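Long-range contacts in nucleoside phosphorylase, putative (Trypanosoma brucei, PDB 3BJE), which acts as a homodimeric uridine phosphorylase, using phosphate to cleave uridine into uracil and ribose 1-phosphate: residues 164-169 and 208-213; 185-190 and 279-284; 35-40 and 76-81. One frame throughout, in Å; residues are numbered along the deposited sequence. Where two conformers were deposited one is given.

Interaction 1 of 3, residues 164-169 and 208-213; sequences TRHAIG and TSMAHP
Thr164 meets Ala211 through its carbonyl: Thr164 O lies 3.5 Å from Ala211 CB and also accepts from the hydroxyl of Thr216 in helix 213-228. At Arg165 and His166 the chain turns a corner, yet contact with the second segment is kept, because Ala211 N donates to Arg165 O over 2.8 Å. The same oxygen is approached by the Met210 side chain, with CG 3.3 Å from Arg165 O. His166 and Met210 form a non-hydrogen-bonded antiparallel pair, CA to CA 4.1 Å, and their side chains run side by side in the same direction. With Met210 CG anti to its backbone N (chi1 -168°) and the next bond again extended, SD comes 3.6 Å from His166 NE2; the chain bends only beyond the sulfur. The sulfur sits obliquely to the imidazole, 40° off the ring normal. On the other ring nitrogen, ND1 is hydrogen-bonded to Glu286, which constrains the rotation of the imidazole beside the thioether. Ala167 and Ser209 then make a hydrogen-bonded pair: Ala167 N to Ser209 O is 2.9 Å and Ser209 N to Ala167 O is 3.0 Å. Both side chains leave on the same face, where Ser209 touches Cys299 and Tyr300 of helix 295-305, whereas His166 and Ile168 face helix 186-198. Ile168 continues the register opposite Thr208. With strands 167-169 and 208-210 at 149°, and strand 239-246 hydrogen-bonded in parallel to residues 165-168, this is a mixed sheet with helices on both faces, as in the alpha/beta fold of the nucleoside phosphorylase family.

Interaction 2 of 3, residues 185-190 and 279-284; sequences SKDQQE and FNLSNG
Asp187 and Glu190 meet Leu281 and its neighbours where helix 186-190 runs nearly antiparallel to strand 279-281, the axes being 165° apart in direction and 8.4 Å apart at closest approach. The Asp187 carboxylate reaches Ser282 with both oxygens. Ser282 N donates to OD1 at 2.8 Å, meeting it on the syn side and 26° out of the carboxylate plane; Ser282 OG lies 2.8 Å from Asp187 OD2. A water also donates to OD2; Ser282, gripped by the carboxylate, is the second residue of the type I turn from Leu281 to Gly284. Beside these polar groups, Leu281 CD2 packs 3.5 Å from Asp187 O and 4.0 Å from Glu190 CB, the Glu190 and Leu281 side chains crossing obliquely. Farther along the helix, a second water bridges Glu190 to the strand: it donates to Glu190 OE2 at 2.6 Å and accepts from Asn280 N at 2.9 Å. OE2 is also salt-bridged to Arg193. Phe279 and Leu281 carry the packing inward onto Ile191 of helix 186-198, while strand 279-281 pairs antiparallel with strand 284-292 and His166 of strand 161-169 touches both Asp187 and Leu281.

Interaction 3 of 3, residues 35-40 and 76-81; sequences LKCKSD and IRFATG
Cys37 sits over one face of the Phe78 ring, and this sulfur-aromatic contact forms the tight heart of an interface that has no direct hydrogen bond between its segments. Cys37 SG is 3.9 Å from the centroid of the Phe78 ring and 16° off its normal, displaced toward the CZ and CE1 rim; Cys37 CB lies over the same face and adds a CH-pi contact. With Cys37 SG anti to its backbone N (chi1 -176°), the sulfur is carried over the ring, which Phe78 presents with CG between its backbone N and carbonyl carbon (chi1 89°). At the ring edge, near its plane, Lys36 O comes 3.5 Å from Phe78 CE2. An inverse gamma turn centred on Lys36, closed by a weak Cys37 N to Leu35 O bond, folds the loop at this point. On the Leu35 side the packing is purely apolar: Ile76 CG2 comes 3.6 Å from Leu35 CA and 3.9 Å from Leu35 CD1, while Leu35 CD1 lies 4.2 Å from Phe78 CB. The Leu35 side chain crosses those of Ile76 and Phe78 at about a right angle. The side chain of Ile76 is also about 5 Å from that of the calcium ligand Asn99.

The looser side lies at Lys36, where a water replaces direct bonding between the chains, accepting from Lys36 N at 3.0 Å and donating to Ile76 O at 2.9 Å. The Lys36 side chain leads away and its amine bonds Leu33 O. Helix 97-112 packs on Leu35 and Cys37 through Leu110, and strands 69-73 and 86-92, which pair with strand 76-83 on its two edges, both touch Phe78.

Interaction 3 comes first along the chain and is complete before residue 164, whereas interactions 1 and 2 interleave: 164-169, 185-190, 208-213, then 279-284. Helix 186-198 lies in sequence between the two paired strands of interaction 1, and the two centres are about 11 Å apart. They touch directly, His166 CE1 standing 3.7 Å from Leu281 CD1, so strand pair and helix-hairpin packing form one continuous region. Interaction 3 lies about 26 Å from interaction 1 and about 37 Å from interaction 2 between centres, the chain's centre separating it from the latter. All three reach the mixed-sheet system of the phosphorylase fold; interaction 3 packs the N-terminal loop near the calcium site, the others lie away from annotated sites.

Interaction 1 of 3, residues 164-169 and 208-213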
# COMPACT_ATOMS: atom_id res chain seq x y z
N THR A 164 -6.17 18.60 -6.23
CA THR A 164 -5.30 18.10 -7.29
C THR A 164 -5.74 18.55 -8.66
O THR A 164 -6.93 18.44 -8.99
CB THR A 164 -5.30 16.55 -7.30
OG1 THR A 164 -4.80 16.07 -6.04
CG2 THR A 164 -4.44 15.99 -8.45
N ARG A 165 -4.82 19.14 -9.43
CA ARG A 165 -4.99 19.27 -10.87
C ARG A 165 -4.12 18.18 -11.51
O ARG A 165 -4.62 17.12 -11.79
CB ARG A 165 -4.66 20.67 -11.40
CG ARG A 165 -5.08 20.83 -12.84
CD ARG A 165 -4.76 22.19 -13.42
NE ARG A 165 -5.55 23.30 -12.87
CZ ARG A 165 -5.06 24.31 -12.14
NH1 ARG A 165 -3.77 24.35 -11.81
NH2 ARG A 165 -5.86 25.28 -11.72
N HIS A 166 -2.82 18.41 -11.68
CA HIS A 166 -1.93 17.35 -12.19
C HIS A 166 -1.37 16.53 -11.04
O HIS A 166 -1.44 16.92 -9.89
CB HIS A 166 -0.79 17.97 -13.01
CG HIS A 166 -1.27 18.73 -14.21
ND1 HIS A 166 -1.51 20.08 -14.18
CD2 HIS A 166 -1.59 18.32 -15.47
CE1 HIS A 166 -1.95 20.48 -15.37
NE2 HIS A 166 -1.99 19.43 -16.17
N ALA A 167 -0.85 15.35 -11.39
CA ALA A 167 -0.26 14.44 -10.42
C ALA A 167 1.07 13.92 -10.93
O ALA A 167 1.24 13.66 -12.12
CB ALA A 167 -1.19 13.27 -10.19
N ILE A 168 2.02 13.76 -10.01
CA ILE A 168 3.27 13.06 -10.26
C ILE A 168 3.23 11.74 -9.52
O ILE A 168 3.04 11.71 -8.30
CB ILE A 168 4.47 13.85 -9.74
CG1 ILE A 168 4.57 15.22 -10.43
CG2 ILE A 168 5.78 13.06 -9.97
CD1 ILE A 168 5.26 16.27 -9.57
N GLY A 169 3.38 10.64 -10.26
CA GLY A 169 3.51 9.31 -9.68
C GLY A 169 4.96 9.02 -9.38
O GLY A 169 5.73 8.73 -10.28
N THR A 208 3.00 10.57 -14.74
CA THR A 208 2.13 11.68 -14.45
C THR A 208 0.68 11.32 -14.73
O THR A 208 0.39 10.34 -15.43
CB THR A 208 2.50 12.91 -15.29
OG1 THR A 208 2.42 12.58 -16.68
CG2 THR A 208 3.94 13.42 -14.98
N SER A 209 -0.22 12.13 -14.20
CA SER A 209 -1.64 12.08 -14.56
C SER A 209 -2.30 13.43 -14.26
O SER A 209 -1.62 14.44 -14.02
CB SER A 209 -2.34 10.93 -13.82
OG SER A 209 -3.63 10.65 -14.37
N MET A 210 -3.62 13.44 -14.31
CA MET A 210 -4.37 14.66 -14.05
C MET A 210 -5.76 14.27 -13.58
O MET A 210 -6.35 13.32 -14.11
CB MET A 210 -4.46 15.51 -15.32
CG MET A 210 -4.97 16.93 -15.09
SD MET A 210 -5.23 17.89 -16.60
CE MET A 210 -6.50 16.93 -17.40
N ALA A 211 -6.27 14.99 -12.60
CA ALA A 211 -7.68 14.90 -12.22
C ALA A 211 -8.53 15.38 -13.39
O ALA A 211 -8.12 16.27 -14.16
CB ALA A 211 -7.96 15.75 -10.99
N HIS A 212 -9.73 14.82 -13.51
CA HIS A 212 -10.65 15.24 -14.56
C HIS A 212 -11.03 16.68 -14.29
O HIS A 212 -11.34 17.02 -13.14
CB HIS A 212 -11.89 14.36 -14.58
CG HIS A 212 -12.73 14.54 -15.80
ND1 HIS A 212 -13.54 15.64 -16.00
CD2 HIS A 212 -12.86 13.77 -16.91
CE1 HIS A 212 -14.14 15.54 -17.17
NE2 HIS A 212 -13.75 14.41 -17.74
N PRO A 213 -10.98 17.55 -15.33
CA PRO A 213 -11.29 18.97 -15.14
C PRO A 213 -12.64 19.23 -14.49
O PRO A 213 -12.78 20.18 -13.72
CB PRO A 213 -11.26 19.52 -16.57
CG PRO A 213 -10.33 18.60 -17.30
CD PRO A 213 -10.58 17.25 -16.71

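Interaction 2 of 3, residues 185-190 and 279-284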
# COMPACT_ATOMS: atom_id res chain seq x y z
N SER A 185 -0.35 14.42 -22.24
CA SER A 185 -0.54 15.78 -22.73
C SER A 185 0.77 16.56 -22.72
O SER A 185 1.72 16.16 -22.05
CB SER A 185 -1.53 16.51 -21.85
OG SER A 185 -0.97 16.71 -20.56
N LYS A 186 0.79 17.67 -23.44
CA LYS A 186 1.94 18.56 -23.42
C LYS A 186 2.24 19.04 -22.00
O LYS A 186 3.42 19.07 -21.59
CB LYS A 186 1.73 19.76 -24.35
CG LYS A 186 1.59 19.40 -25.81
CD LYS A 186 2.84 18.73 -26.38
CE LYS A 186 2.79 18.67 -27.91
NZ LYS A 186 3.98 17.97 -28.48
N ASP A 187 1.21 19.39 -21.23
CA ASP A 187 1.42 19.84 -19.86
C ASP A 187 2.09 18.74 -19.01
O ASP A 187 3.03 19.01 -18.25
CB ASP A 187 0.11 20.27 -19.22
CG ASP A 187 -0.33 21.65 -19.65
OD1 ASP A 187 0.45 22.37 -20.32
OD2 ASP A 187 -1.46 22.03 -19.31
N GLN A 188 1.60 17.51 -19.14
CA GLN A 188 2.21 16.40 -18.39
C GLN A 188 3.65 16.11 -18.84
O GLN A 188 4.51 15.75 -18.01
CB GLN A 188 1.35 15.14 -18.52
CG GLN A 188 0.09 15.18 -17.65
CD GLN A 188 -0.71 13.90 -17.67
OE1 GLN A 188 -0.16 12.81 -17.55
NE2 GLN A 188 -2.03 14.04 -17.82
N GLN A 189 3.93 16.26 -20.13
CA GLN A 189 5.30 16.07 -20.62
C GLN A 189 6.25 17.10 -20.00
O GLN A 189 7.40 16.78 -19.66
CB GLN A 189 5.36 16.18 -22.14
CG GLN A 189 4.80 14.98 -22.86
CD GLN A 189 4.68 15.21 -24.34
OE1 GLN A 189 5.62 15.69 -24.98
NE2 GLN A 189 3.53 14.87 -24.91
N GLU A 190 5.77 18.34 -19.85
CA GLU A 190 6.56 19.41 -19.25
C GLU A 190 6.82 19.15 -17.76
O GLU A 190 7.93 19.31 -17.27
CB GLU A 190 5.86 20.75 -19.46
CG GLU A 190 6.61 21.96 -18.91
CD GLU A 190 7.97 22.22 -19.57
OE1 GLU A 190 8.36 21.53 -20.55
OE2 GLU A 190 8.65 23.15 -19.07
N PHE A 279 5.99 24.88 -12.84
CA PHE A 279 5.64 24.31 -14.12
C PHE A 279 4.95 25.38 -14.93
O PHE A 279 3.89 25.86 -14.54
CB PHE A 279 4.71 23.11 -13.94
CG PHE A 279 5.23 22.07 -12.98
CD1 PHE A 279 6.48 21.50 -13.17
CD2 PHE A 279 4.48 21.67 -11.88
CE1 PHE A 279 6.98 20.58 -12.30
CE2 PHE A 279 4.97 20.71 -11.00
CZ PHE A 279 6.22 20.16 -11.21
N ASN A 280 5.56 25.76 -16.05
CA ASN A 280 4.96 26.72 -16.97
C ASN A 280 4.04 25.97 -17.92
O ASN A 280 4.47 25.48 -18.97
CB ASN A 280 6.06 27.46 -17.73
CG ASN A 280 6.90 28.32 -16.81
OD1 ASN A 280 6.37 29.07 -15.99
ND2 ASN A 280 8.22 28.20 -16.94
N LEU A 281 2.78 25.87 -17.54
CA LEU A 281 1.82 25.03 -18.26
C LEU A 281 0.84 25.85 -19.10
O LEU A 281 0.80 27.08 -19.02
CB LEU A 281 1.10 24.12 -17.26
CG LEU A 281 2.05 23.25 -16.43
CD1 LEU A 281 1.27 22.30 -15.52
CD2 LEU A 281 2.97 22.43 -17.33
N SER A 282 0.07 25.14 -19.93
CA SER A 282 -0.76 25.79 -20.96
C SER A 282 -1.68 26.85 -20.39
O SER A 282 -1.86 27.89 -21.01
CB SER A 282 -1.59 24.76 -21.72
OG SER A 282 -2.55 24.14 -20.88
N ASN A 283 -2.26 26.59 -19.22
CA ASN A 283 -3.20 27.53 -18.62
C ASN A 283 -2.60 28.31 -17.46
O ASN A 283 -3.33 28.86 -16.63
CB ASN A 283 -4.47 26.78 -18.18
CG ASN A 283 -5.21 26.14 -19.36
OD1 ASN A 283 -5.53 24.95 -19.33
ND2 ASN A 283 -5.49 26.94 -20.39
N GLY A 284 -1.27 28.37 -17.40
CA GLY A 284 -0.57 29.13 -16.37
C GLY A 284 0.43 28.32 -15.58
O GLY A 284 0.68 27.15 -15.87
O HOH W 1 -2.43 23.79 -17.29
O HOH W 2 7.99 24.54 -16.92

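Interaction 3 of 3, residues 35-40 and 76-81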
# COMPACT_ATOMS: atom_id res chain seq x y z
N LEU A 35 -13.00 -5.31 -1.45
CA LEU A 35 -14.19 -4.48 -1.28
C LEU A 35 -15.40 -5.41 -1.30
O LEU A 35 -15.73 -6.01 -2.32
CB LEU A 35 -14.26 -3.45 -2.40
CG LEU A 35 -15.55 -2.65 -2.50
CD1 LEU A 35 -15.77 -1.73 -1.26
CD2 LEU A 35 -15.55 -1.88 -3.82
N LYS A 36 -16.04 -5.56 -0.14
CA LYS A 36 -17.11 -6.54 0.02
C LYS A 36 -18.46 -5.92 -0.28
O LYS A 36 -19.36 -5.86 0.57
CB LYS A 36 -17.04 -7.16 1.41
CG LYS A 36 -15.78 -7.97 1.64
CD LYS A 36 -15.67 -9.12 0.65
CE LYS A 36 -14.74 -10.21 1.12
NZ LYS A 36 -14.56 -11.23 0.04
N CYS A 37 -18.60 -5.50 -1.52
CA CYS A 37 -19.76 -4.76 -2.01
C CYS A 37 -20.29 -5.47 -3.24
O CYS A 37 -19.52 -6.07 -3.99
CB CYS A 37 -19.31 -3.34 -2.36
SG CYS A 37 -20.61 -2.24 -2.88
N LYS A 38 -21.61 -5.46 -3.41
CA LYS A 38 -22.25 -6.10 -4.57
C LYS A 38 -22.59 -5.01 -5.57
O LYS A 38 -22.68 -3.84 -5.20
CB LYS A 38 -23.53 -6.83 -4.14
CG LYS A 38 -23.34 -7.74 -2.94
CD LYS A 38 -24.57 -8.62 -2.71
CE LYS A 38 -24.44 -9.41 -1.41
NZ LYS A 38 -24.70 -8.54 -0.23
N SER A 39 -22.79 -5.37 -6.84
CA SER A 39 -23.04 -4.35 -7.88
C SER A 39 -24.15 -3.38 -7.48
O SER A 39 -24.01 -2.16 -7.65
CB SER A 39 -23.41 -4.99 -9.21
OG SER A 39 -22.32 -5.70 -9.78
N ASP A 40 -25.26 -3.91 -6.96
CA ASP A 40 -26.43 -3.07 -6.70
C ASP A 40 -26.31 -2.24 -5.43
O ASP A 40 -27.21 -1.46 -5.12
CB ASP A 40 -27.75 -3.88 -6.74
CG ASP A 40 -27.92 -4.87 -5.58
OD1 ASP A 40 -27.03 -5.02 -4.72
OD2 ASP A 40 -28.99 -5.52 -5.56
N ILE A 76 -10.90 -2.10 4.33
CA ILE A 76 -11.81 -1.69 3.26
C ILE A 76 -13.26 -1.68 3.76
O ILE A 76 -13.88 -2.71 3.92
CB ILE A 76 -11.67 -2.62 2.03
CG1 ILE A 76 -10.19 -2.84 1.66
CG2 ILE A 76 -12.45 -2.06 0.82
CD1 ILE A 76 -9.43 -1.58 1.39
N ARG A 77 -13.77 -0.48 4.03
CA ARG A 77 -15.13 -0.27 4.52
C ARG A 77 -15.92 0.52 3.50
O ARG A 77 -15.36 1.38 2.83
CB ARG A 77 -15.12 0.49 5.84
CG ARG A 77 -14.30 -0.13 6.93
CD ARG A 77 -14.47 0.70 8.21
NE ARG A 77 -15.88 0.78 8.59
CZ ARG A 77 -16.44 1.70 9.36
NH1 ARG A 77 -15.74 2.71 9.88
NH2 ARG A 77 -17.74 1.62 9.61
N PHE A 78 -17.22 0.26 3.39
CA PHE A 78 -18.08 1.11 2.58
C PHE A 78 -19.43 1.35 3.24
O PHE A 78 -19.89 0.60 4.11
CB PHE A 78 -18.27 0.55 1.16
CG PHE A 78 -19.43 -0.39 1.02
CD1 PHE A 78 -20.68 0.08 0.63
CD2 PHE A 78 -19.27 -1.75 1.29
CE1 PHE A 78 -21.74 -0.77 0.52
CE2 PHE A 78 -20.35 -2.61 1.18
CZ PHE A 78 -21.58 -2.13 0.80
N ALA A 79 -20.06 2.43 2.79
CA ALA A 79 -21.45 2.72 3.15
C ALA A 79 -22.05 3.49 1.99
O ALA A 79 -21.41 4.38 1.44
CB ALA A 79 -21.52 3.56 4.43
N THR A 80 -23.28 3.16 1.65
CA THR A 80 -23.98 3.78 0.53
C THR A 80 -25.29 4.35 1.03
O THR A 80 -26.10 3.63 1.61
CB THR A 80 -24.26 2.73 -0.57
OG1 THR A 80 -23.00 2.26 -1.07
CG2 THR A 80 -25.11 3.33 -1.69
N GLY A 81 -25.48 5.65 0.82
CA GLY A 81 -26.74 6.33 1.14
C GLY A 81 -27.01 7.35 0.06
O GLY A 81 -26.70 7.11 -1.11
O HOH W 3 -16.01 -3.82 2.34